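Local structure of GrgF (Penicillium sp. sh18, 6LZH) at residues Asp93-Thr96 / Trp97-Asn101; Pro147-Arg150 / Gln151-Glu155; Gln248-Cys251 / Phe252-Met255. The protein acts as a polyketide transferase of the alpha/beta hydrolase fold in the biosynthesis of gregatin A, a fungal polyketide with an alkylated furanone core. All coordinates share one frame; numbering follows the deposited sequence.

The three contacts follow one another along the chain, each a local piece of one helix or helix start. Contact 1 lies in the C-terminal part of helix 84-99, which packs on strands 32-38 and 62-66 of the main sheet. Contact 2 opens helix 150-165, on the opposite side of the chain's centre, with its centre about 39 Å from that of contact 1. Contact 3 ends helix 245-254, the crossover between sheet strands 232-237 and 259-264; its centre lies about 29 Å from that of contact 1 and about 27 Å from that of contact 2. None touches another. Contacts 1 and 2 thus lie at the dimer interface, contact 3 next to the likely catalytic Asp-240.

Contact 1 (Asp93-Thr96 / Trp97-Asn101)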
ATOM      1  N   ASP A  93      12.904   4.286   8.775  1.00 15.36           N
ATOM      2  CA  ASP A  93      14.033   5.182   8.546  1.00 14.73           C
ATOM      3  C   ASP A  93      14.348   5.980   9.805  1.00 16.12           C
ATOM      4  O   ASP A  93      15.519   6.259  10.102  1.00 17.06           O
ATOM      5  CB  ASP A  93      13.733   6.117   7.364  1.00 15.61           C
ATOM      6  CG  ASP A  93      13.580   5.362   6.053  1.00 16.85           C
ATOM      7  OD1 ASP A  93      14.099   4.225   5.980  1.00 17.04           O
ATOM      8  OD2 ASP A  93      12.931   5.899   5.105  1.00 19.93           O
ATOM      9  N   ALA A  94      13.318   6.326  10.572  1.00 13.61           N
ATOM     10  CA  ALA A  94      13.546   7.009  11.842  1.00 17.54           C
ATOM     11  C   ALA A  94      14.295   6.113  12.824  1.00 16.93           C
ATOM     12  O   ALA A  94      15.225   6.569  13.501  1.00 18.43           O
ATOM     13  CB  ALA A  94      12.206   7.466  12.427  1.00 12.49           C
ATOM     14  N   VAL A  95      13.919   4.829  12.903  1.00 17.06           N
ATOM     15  CA  VAL A  95      14.628   3.894  13.778  1.00 16.47           C
ATOM     16  C   VAL A  95      16.099   3.798  13.364  1.00 22.01           C
ATOM     17  O   VAL A  95      17.003   3.848  14.206  1.00 20.02           O
ATOM     18  CB  VAL A  95      13.936   2.515  13.756  1.00 16.36           C
ATOM     19  CG1 VAL A  95      14.874   1.409  14.283  1.00 17.48           C
ATOM     20  CG2 VAL A  95      12.614   2.538  14.528  1.00 15.19           C
ATOM     21  N   THR A  96      16.354   3.673  12.056  1.00 18.11           N
ATOM     22  CA  THR A  96      17.724   3.642  11.532  1.00 18.70           C
ATOM     23  C   THR A  96      18.517   4.858  11.985  1.00 23.16           C
ATOM     24  O   THR A  96      19.643   4.731  12.479  1.00 23.05           O
ATOM     25  CB  THR A  96      17.687   3.581  10.003  1.00 20.50           C
ATOM     26  OG1 THR A  96      17.058   2.363   9.602  1.00 18.46           O
ATOM     27  CG2 THR A  96      19.094   3.671   9.402  1.00 18.54           C
ATOM     28  N   TRP A  97      17.946   6.046  11.796  1.00 18.67           N
ATOM     29  CA  TRP A  97      18.573   7.284  12.258  1.00 22.13           C
ATOM     30  C   TRP A  97      18.824   7.257  13.763  1.00 25.97           C
ATOM     31  O   TRP A  97      19.929   7.570  14.234  1.00 22.45           O
ATOM     32  CB  TRP A  97      17.669   8.464  11.886  1.00 19.28           C
ATOM     33  CG  TRP A  97      18.155   9.789  12.328  1.00 22.32           C
ATOM     34  CD1 TRP A  97      19.099  10.562  11.716  1.00 24.06           C
ATOM     35  CD2 TRP A  97      17.709  10.526  13.476  1.00 23.97           C
ATOM     36  NE1 TRP A  97      19.276  11.739  12.424  1.00 23.91           N
ATOM     37  CE2 TRP A  97      18.431  11.736  13.504  1.00 24.99           C
ATOM     38  CE3 TRP A  97      16.767  10.278  14.479  1.00 24.35           C
ATOM     39  CZ2 TRP A  97      18.247  12.692  14.501  1.00 28.17           C
ATOM     40  CZ3 TRP A  97      16.579  11.229  15.468  1.00 28.30           C
ATOM     41  CH2 TRP A  97      17.315  12.423  15.471  1.00 27.96           C
ATOM     42  N   PHE A  98      17.797   6.896  14.540  1.00 23.00           N
ATOM     43  CA  PHE A  98      17.872   7.044  15.989  1.00 23.24           C
ATOM     44  C   PHE A  98      18.952   6.164  16.590  1.00 26.66           C
ATOM     45  O   PHE A  98      19.614   6.567  17.557  1.00 33.00           O
ATOM     46  CB  PHE A  98      16.513   6.713  16.628  1.00 25.79           C
ATOM     47  CG  PHE A  98      16.254   7.480  17.882  1.00 24.84           C
ATOM     48  CD1 PHE A  98      17.253   8.304  18.367  1.00 29.56           C
ATOM     49  CD2 PHE A  98      15.046   7.426  18.548  1.00 28.72           C
ATOM     50  CE1 PHE A  98      17.075   9.048  19.491  1.00 36.28           C
ATOM     51  CE2 PHE A  98      14.857   8.194  19.714  1.00 32.87           C
ATOM     52  CZ  PHE A  98      15.889   8.994  20.168  1.00 31.39           C
ATOM     53  N   LYS A  99      19.152   4.977  16.010  1.00 23.25           N
ATOM     54  CA  LYS A  99      20.143   4.042  16.515  1.00 30.74           C
ATOM     55  C   LYS A  99      21.544   4.649  16.572  1.00 37.87           C
ATOM     56  O   LYS A  99      22.380   4.205  17.372  1.00 32.62           O
ATOM     57  CB  LYS A  99      20.148   2.790  15.643  1.00 26.74           C
ATOM     58  CG  LYS A  99      19.142   1.740  16.076  1.00 33.41           C
ATOM     59  CD  LYS A  99      18.886   0.727  14.987  1.00 30.44           C
ATOM     60  CE  LYS A  99      20.172   0.170  14.412  1.00 39.86           C
ATOM     61  NZ  LYS A  99      19.935  -1.171  13.802  1.00 40.33           N
ATOM     62  N   GLU A 100      21.827   5.655  15.740  1.00 31.57           N
ATOM     63  CA  GLU A 100      23.151   6.263  15.746  1.00 31.87           C
ATOM     64  C   GLU A 100      23.341   7.267  16.874  1.00 37.55           C
ATOM     65  O   GLU A 100      24.464   7.744  17.078  1.00 34.05           O
ATOM     66  CB  GLU A 100      23.428   6.931  14.397  1.00 35.25           C
ATOM     67  CG  GLU A 100      23.522   5.942  13.247  1.00 33.00           C
ATOM     68  CD  GLU A 100      24.734   5.008  13.361  1.00 47.21           C
ATOM     69  OE1 GLU A 100      25.886   5.499  13.259  1.00 50.50           O
ATOM     70  OE2 GLU A 100      24.533   3.784  13.538  1.00 42.14           O
ATOM     71  N   ASN A 101      22.301   7.583  17.623  1.00 28.27           N
ATOM     72  CA  ASN A 101      22.477   8.510  18.735  1.00 31.41           C
ATOM     73  C   ASN A 101      23.090   7.773  19.925  1.00 26.90           C
ATOM     74  O   ASN A 101      22.546   6.751  20.358  1.00 28.24           O
ATOM     75  CB  ASN A 101      21.138   9.141  19.118  1.00 27.86           C
ATOM     76  CG  ASN A 101      21.291  10.365  19.996  1.00 29.87           C
ATOM     77  OD1 ASN A 101      21.912  10.316  21.061  1.00 28.44           O
ATOM     78  ND2 ASN A 101      20.713  11.476  19.559  1.00 26.80           N
TER
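Trp-97 and Asp-93 are joined through their backbones, Trp-97 N giving a hydrogen bond to Asp-93 O at 3.0 Å, nearly straight at 169°. The same helical i to i+4 pattern binds Phe-98 N to Ala-94 O at 2.8 Å and Lys-99 N to Val-95 O at 3.0 Å.

Side-chain carbons then lie against these carbonyls. Trp-97 CB comes to 3.5 Å from Ala-94 O; with CG anti to the backbone N (chi1 178°), the indole departs from the helix and leaves Ala-94 O near the ring plane, at the edge carrying CE3. Phe-98 CB presses on the same oxygen at 3.4 Å, and Lys-99 CG rests 3.5 Å from Val-95 O. The one apolar side-chain meeting is Val-95 CG1 with Lys-99 CD, 4.1 Å apart, before the lysine chain bends at chi3.

The polar ends look elsewhere. Thr-96 OG1 bonds to His-92 O and Arg-130, while Asp-93 forms a salt bridge with Arg-161 of the second subunit. Ala-94 and Phe-98 pack on strands 32-38 and 62-66.

Backbone hydrogen bonds therefore hold this last part of the helix together, leaving apolar groups to grip the sheet and an acidic one to meet an arginine of the second subunit.

Contact 2 (Pro147-Arg150 / Gln151-Glu155); sequences PERR and QPILE
Gln-151 folds back over the turn that leads into the helix, its CD 3.5 Å from Glu-148 O. Its amide lies over one face of the Arg-150 guanidinium, the two planes 9° apart. That guanidinium gets there because Arg-150 sets CG between its backbone N and carbonyl carbon (chi1 89°) and then runs extended from CG to NE; its NH2 bonds to Pro-147 O at 2.7 Å and forms a salt bridge with Glu-148 OE2 at 3.1 Å, its hydrogen bond weak. With an alanine in place of Gln-151, the guanidinium would probably lose the flat group over that face, and the turn the side chain folded over it.

Pro-152 follows, its CG 3.4 Å from Arg-149 NH2, the side chains crossing at about a right angle. Ile-153 CG1 meets the guanidinium edge, 3.7 Å from Arg-149 NH2, a buried nitrogen with no polar partner in the model. Leu-154 N completes the first helical turn, bonding to Arg-150 O at 3.0 Å (163°), while its CD1 touches Arg-150 CG at 3.9 Å.

Helix 150-165 thus starts with Arg-150, Ile-153 and Leu-154 against helix 209-216, and with Phe-127 and Tyr-226 of the second subunit packed on Leu-154 and Pro-147.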
ATOM      1  N   PRO A 147     -19.004   2.636   2.578  1.00 47.75           N
ATOM      2  CA  PRO A 147     -18.400   2.234   1.295  1.00 46.91           C
ATOM      3  C   PRO A 147     -19.274   2.516   0.089  1.00 48.09           C
ATOM      4  O   PRO A 147     -18.788   2.383  -1.041  1.00 45.76           O
ATOM      5  CB  PRO A 147     -18.165   0.723   1.464  1.00 46.95           C
ATOM      6  CG  PRO A 147     -18.285   0.461   2.935  1.00 50.62           C
ATOM      7  CD  PRO A 147     -19.264   1.478   3.448  1.00 49.62           C
ATOM      8  N   GLU A 148     -20.535   2.899   0.285  1.00 49.32           N
ATOM      9  CA  GLU A 148     -21.409   3.280  -0.816  1.00 45.63           C
ATOM     10  C   GLU A 148     -21.390   4.778  -1.097  1.00 50.07           C
ATOM     11  O   GLU A 148     -22.162   5.247  -1.943  1.00 51.08           O
ATOM     12  CB  GLU A 148     -22.839   2.810  -0.536  1.00 49.94           C
ATOM     13  CG  GLU A 148     -23.003   1.290  -0.564  1.00 53.81           C
ATOM     14  CD  GLU A 148     -22.294   0.631  -1.745  1.00 56.07           C
ATOM     15  OE1 GLU A 148     -22.916   0.513  -2.826  1.00 56.00           O
ATOM     16  OE2 GLU A 148     -21.121   0.219  -1.591  1.00 55.78           O
ATOM     17  N   ARG A 149     -20.544   5.541  -0.399  1.00 42.87           N
ATOM     18  CA  ARG A 149     -20.129   6.863  -0.857  1.00 43.85           C
ATOM     19  C   ARG A 149     -18.643   6.883  -1.204  1.00 37.33           C
ATOM     20  O   ARG A 149     -18.030   7.953  -1.264  1.00 41.33           O
ATOM     21  CB  ARG A 149     -20.458   7.938   0.181  1.00 48.49           C
ATOM     22  CG  ARG A 149     -21.648   8.836  -0.204  1.00 51.93           C
ATOM     23  CD  ARG A 149     -21.236  10.026  -1.083  1.00 46.01           C
ATOM     24  NE  ARG A 149     -20.511  11.076  -0.360  1.00 49.67           N
ATOM     25  CZ  ARG A 149     -19.248  11.426  -0.610  1.00 48.22           C
ATOM     26  NH1 ARG A 149     -18.666  12.390   0.090  1.00 40.58           N
ATOM     27  NH2 ARG A 149     -18.556  10.798  -1.555  1.00 47.90           N
ATOM     28  N   ARG A 150     -18.050   5.706  -1.423  1.00 35.15           N
ATOM     29  CA  ARG A 150     -16.681   5.643  -1.915  1.00 31.58           C
ATOM     30  C   ARG A 150     -16.583   6.105  -3.363  1.00 28.55           C
ATOM     31  O   ARG A 150     -15.529   6.588  -3.786  1.00 25.84           O
ATOM     32  CB  ARG A 150     -16.146   4.214  -1.794  1.00 32.29           C
ATOM     33  CG  ARG A 150     -16.435   3.381  -3.036  1.00 33.68           C
ATOM     34  CD  ARG A 150     -15.927   1.946  -2.965  1.00 35.44           C
ATOM     35  NE  ARG A 150     -16.455   1.194  -4.101  1.00 38.50           N
ATOM     36  CZ  ARG A 150     -17.654   0.615  -4.126  1.00 41.05           C
ATOM     37  NH1 ARG A 150     -18.051  -0.026  -5.216  1.00 39.11           N
ATOM     38  NH2 ARG A 150     -18.452   0.661  -3.060  1.00 36.93           N
ATOM     39  N   GLN A 151     -17.660   5.950  -4.134  1.00 31.25           N
ATOM     40  CA  GLN A 151     -17.587   6.162  -5.578  1.00 28.58           C
ATOM     41  C   GLN A 151     -17.237   7.595  -5.944  1.00 31.00           C
ATOM     42  O   GLN A 151     -16.332   7.790  -6.776  1.00 27.33           O
ATOM     43  CB  GLN A 151     -18.904   5.730  -6.229  1.00 28.32           C
ATOM     44  CG  GLN A 151     -19.307   4.296  -5.915  1.00 38.87           C
ATOM     45  CD  GLN A 151     -20.289   4.199  -4.753  1.00 42.98           C
ATOM     46  OE1 GLN A 151     -19.980   4.594  -3.623  1.00 36.47           O
ATOM     47  NE2 GLN A 151     -21.482   3.678  -5.031  1.00 40.91           N
ATOM     48  N   PRO A 152     -17.885   8.626  -5.389  1.00 29.61           N
ATOM     49  CA  PRO A 152     -17.496   9.991  -5.769  1.00 30.51           C
ATOM     50  C   PRO A 152     -16.040  10.296  -5.473  1.00 25.34           C
ATOM     51  O   PRO A 152     -15.368  10.886  -6.321  1.00 25.21           O
ATOM     52  CB  PRO A 152     -18.448  10.871  -4.939  1.00 30.55           C
ATOM     53  CG  PRO A 152     -19.605   9.995  -4.642  1.00 31.74           C
ATOM     54  CD  PRO A 152     -19.010   8.640  -4.436  1.00 32.95           C
ATOM     55  N   ILE A 153     -15.518   9.900  -4.309  1.00 23.45           N
ATOM     56  CA  ILE A 153     -14.147  10.292  -4.002  1.00 25.88           C
ATOM     57  C   ILE A 153     -13.162   9.537  -4.888  1.00 20.17           C
ATOM     58  O   ILE A 153     -12.136  10.091  -5.296  1.00 21.59           O
ATOM     59  CB  ILE A 153     -13.847  10.103  -2.505  1.00 27.19           C
ATOM     60  CG1 ILE A 153     -14.811  10.939  -1.666  1.00 31.73           C
ATOM     61  CG2 ILE A 153     -12.429  10.563  -2.177  1.00 26.09           C
ATOM     62  CD1 ILE A 153     -14.648  10.729  -0.179  1.00 36.20           C
ATOM     63  N   LEU A 154     -13.462   8.283  -5.235  1.00 20.68           N
ATOM     64  CA  LEU A 154     -12.594   7.564  -6.167  1.00 21.80           C
ATOM     65  C   LEU A 154     -12.590   8.231  -7.542  1.00 21.91           C
ATOM     66  O   LEU A 154     -11.537   8.331  -8.189  1.00 18.96           O
ATOM     67  CB  LEU A 154     -13.024   6.099  -6.261  1.00 22.26           C
ATOM     68  CG  LEU A 154     -12.630   5.214  -5.066  1.00 22.41           C
ATOM     69  CD1 LEU A 154     -13.184   3.788  -5.229  1.00 24.47           C
ATOM     70  CD2 LEU A 154     -11.107   5.180  -4.923  1.00 24.08           C
ATOM     71  N   GLU A 155     -13.751   8.721  -7.999  1.00 22.12           N
ATOM     72  CA  GLU A 155     -13.794   9.439  -9.273  1.00 21.15           C
ATOM     73  C   GLU A 155     -12.970  10.722  -9.197  1.00 20.62           C
ATOM     74  O   GLU A 155     -12.238  11.058 -10.140  1.00 20.26           O
ATOM     75  CB  GLU A 155     -15.248   9.750  -9.653  1.00 21.77           C
ATOM     76  CG  GLU A 155     -15.480  10.146 -11.096  1.00 29.39           C
ATOM     77  CD  GLU A 155     -14.989  11.554 -11.416  1.00 26.22           C
ATOM     78  OE1 GLU A 155     -15.213  12.490 -10.610  1.00 29.41           O
ATOM     79  OE2 GLU A 155     -14.371  11.717 -12.475  1.00 27.43           O
TER

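Contact 3 (Gln248-Cys251 / Phe252-Met255)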
ATOM      1  N   GLN A 248     -11.166  -0.114  17.666  1.00 15.30           N
ATOM      2  CA  GLN A 248      -9.878  -0.300  18.344  1.00 16.21           C
ATOM      3  C   GLN A 248      -9.786  -1.680  18.991  1.00 16.89           C
ATOM      4  O   GLN A 248      -8.746  -2.350  18.915  1.00 15.31           O
ATOM      5  CB  GLN A 248      -9.665   0.789  19.410  1.00 16.68           C
ATOM      6  CG  GLN A 248      -9.675   2.244  18.896  1.00 15.70           C
ATOM      7  CD  GLN A 248      -9.514   3.270  20.023  1.00 16.31           C
ATOM      8  OE1 GLN A 248      -8.687   3.096  20.931  1.00 14.97           O
ATOM      9  NE2 GLN A 248     -10.309   4.353  19.970  1.00 16.66           N
ATOM     10  N   LEU A 249     -10.869  -2.131  19.632  1.00 15.41           N
ATOM     11  CA  LEU A 249     -10.839  -3.442  20.279  1.00 16.65           C
ATOM     12  C   LEU A 249     -10.813  -4.554  19.246  1.00 18.16           C
ATOM     13  O   LEU A 249     -10.184  -5.595  19.465  1.00 17.79           O
ATOM     14  CB  LEU A 249     -12.043  -3.602  21.205  1.00 17.43           C
ATOM     15  CG  LEU A 249     -12.004  -2.606  22.379  1.00 24.98           C
ATOM     16  CD1 LEU A 249     -13.121  -2.873  23.379  1.00 26.38           C
ATOM     17  CD2 LEU A 249     -10.630  -2.634  23.057  1.00 25.22           C
ATOM     18  N   ASN A 250     -11.461  -4.331  18.102  1.00 20.48           N
ATOM     19  CA  ASN A 250     -11.358  -5.275  16.996  1.00 17.13           C
ATOM     20  C   ASN A 250      -9.908  -5.429  16.558  1.00 15.80           C
ATOM     21  O   ASN A 250      -9.415  -6.548  16.373  1.00 18.09           O
ATOM     22  CB  ASN A 250     -12.246  -4.801  15.839  1.00 22.23           C
ATOM     23  CG  ASN A 250     -13.725  -5.137  16.070  1.00 31.07           C
ATOM     24  OD1 ASN A 250     -14.048  -5.968  16.929  1.00 31.43           O
ATOM     25  ND2 ASN A 250     -14.622  -4.513  15.303  1.00 29.61           N
ATOM     26  N   CYS A 251      -9.193  -4.314  16.432  1.00 15.97           N
ATOM     27  CA  CYS A 251      -7.776  -4.393  16.102  1.00 16.05           C
ATOM     28  C   CYS A 251      -7.004  -5.158  17.179  1.00 15.56           C
ATOM     29  O   CYS A 251      -6.202  -6.055  16.871  1.00 18.42           O
ATOM     30  CB  CYS A 251      -7.221  -2.983  15.901  1.00 15.97           C
ATOM     31  SG  CYS A 251      -5.496  -2.939  15.332  1.00 19.31           S
ATOM     32  N   PHE A 252      -7.237  -4.822  18.454  1.00 14.27           N
ATOM     33  CA  PHE A 252      -6.579  -5.554  19.538  1.00 17.76           C
ATOM     34  C   PHE A 252      -6.874  -7.049  19.451  1.00 18.04           C
ATOM     35  O   PHE A 252      -5.985  -7.878  19.674  1.00 16.41           O
ATOM     36  CB  PHE A 252      -7.005  -5.015  20.904  1.00 17.27           C
ATOM     37  CG  PHE A 252      -6.176  -5.555  22.057  1.00 17.11           C
ATOM     38  CD1 PHE A 252      -4.936  -4.998  22.343  1.00 19.72           C
ATOM     39  CD2 PHE A 252      -6.622  -6.616  22.836  1.00 20.49           C
ATOM     40  CE1 PHE A 252      -4.146  -5.485  23.367  1.00 16.92           C
ATOM     41  CE2 PHE A 252      -5.830  -7.117  23.904  1.00 15.99           C
ATOM     42  CZ  PHE A 252      -4.587  -6.546  24.151  1.00 17.95           C
ATOM     43  N   GLU A 253      -8.113  -7.409  19.114  1.00 18.11           N
ATOM     44  CA  GLU A 253      -8.461  -8.822  19.049  1.00 19.60           C
ATOM     45  C   GLU A 253      -7.687  -9.536  17.946  1.00 20.84           C
ATOM     46  O   GLU A 253      -7.337 -10.709  18.102  1.00 21.56           O
ATOM     47  CB  GLU A 253      -9.972  -8.976  18.873  1.00 23.53           C
ATOM     48  CG  GLU A 253     -10.722  -8.586  20.148  1.00 24.12           C
ATOM     49  CD  GLU A 253     -12.222  -8.768  20.074  1.00 35.53           C
ATOM     50  OE1 GLU A 253     -12.680  -9.930  20.041  1.00 44.81           O
ATOM     51  OE2 GLU A 253     -12.944  -7.749  20.075  1.00 34.20           O
ATOM     52  N   HIS A 254      -7.357  -8.832  16.853  1.00 19.29           N
ATOM     53  CA  HIS A 254      -6.584  -9.419  15.759  1.00 21.55           C
ATOM     54  C   HIS A 254      -5.100  -9.546  16.077  1.00 22.06           C
ATOM     55  O   HIS A 254      -4.395 -10.305  15.404  1.00 17.72           O
ATOM     56  CB  HIS A 254      -6.754  -8.589  14.482  1.00 22.51           C
ATOM     57  CG  HIS A 254      -8.046  -8.839  13.774  1.00 23.50           C
ATOM     58  ND1 HIS A 254      -9.218  -8.204  14.117  1.00 25.78           N
ATOM     59  CD2 HIS A 254      -8.350  -9.662  12.742  1.00 29.61           C
ATOM     60  CE1 HIS A 254     -10.190  -8.619  13.321  1.00 26.49           C
ATOM     61  NE2 HIS A 254      -9.690  -9.506  12.479  1.00 32.30           N
ATOM     62  N   MET A 255      -4.608  -8.831  17.084  1.00 18.78           N
ATOM     63  CA  MET A 255      -3.206  -8.948  17.442  1.00 17.41           C
ATOM     64  C   MET A 255      -2.941 -10.230  18.245  1.00 19.73           C
ATOM     65  O   MET A 255      -3.830 -10.798  18.890  1.00 18.66           O
ATOM     66  CB  MET A 255      -2.762  -7.714  18.241  1.00 17.31           C
ATOM     67  CG  MET A 255      -2.831  -6.427  17.407  1.00 15.38           C
ATOM     68  SD  MET A 255      -2.959  -4.920  18.396  1.00 19.03           S
ATOM     69  CE  MET A 255      -1.417  -4.955  19.293  1.00 17.32           C
TER
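His-254 grips the carbonyl of Asn-250 twice. Its ring nitrogen ND1 donates to Asn-250 O at 2.8 Å, almost straight at 170°, with the oxygen lying in the imidazole plane; the backbone His-254 N reaches Asn-250 O at 3.1 Å from the opposite face of the carbonyl. ND1 stands 47° out of the carbonyl plane, and a CG placed anti to the carbonyl carbon (chi1 -78°) turns the ring back along the helix. The ND1 bond holds the ring's rotation.

Backbone bonds run alongside: Glu-253 N to Leu-249 O at 2.8 Å, Phe-252 N to Gln-248 O at 2.9 Å, and a weak one from Met-255 N to Cys-251 O at 3.2 Å, where the chain leaves the helix.

Packing lies outside these. Glu-253 CG sits 3.1 Å from Leu-249 O, and Cys-251 SG approaches Met-255 SD at 4.4 Å on the buried side.

As the crossover of a beta-alpha-beta unit, helix 245-254 packs Phe-252 on Met-234 of strand 232-237 and on Leu-261 of strand 259-264. Gln-248 bonds to Cys-243 and Thr-236, and weakly to Asp-240, the probable acid of the catalytic triad, while Lys-259 binds the carbonyls of Phe-252 and Met-255.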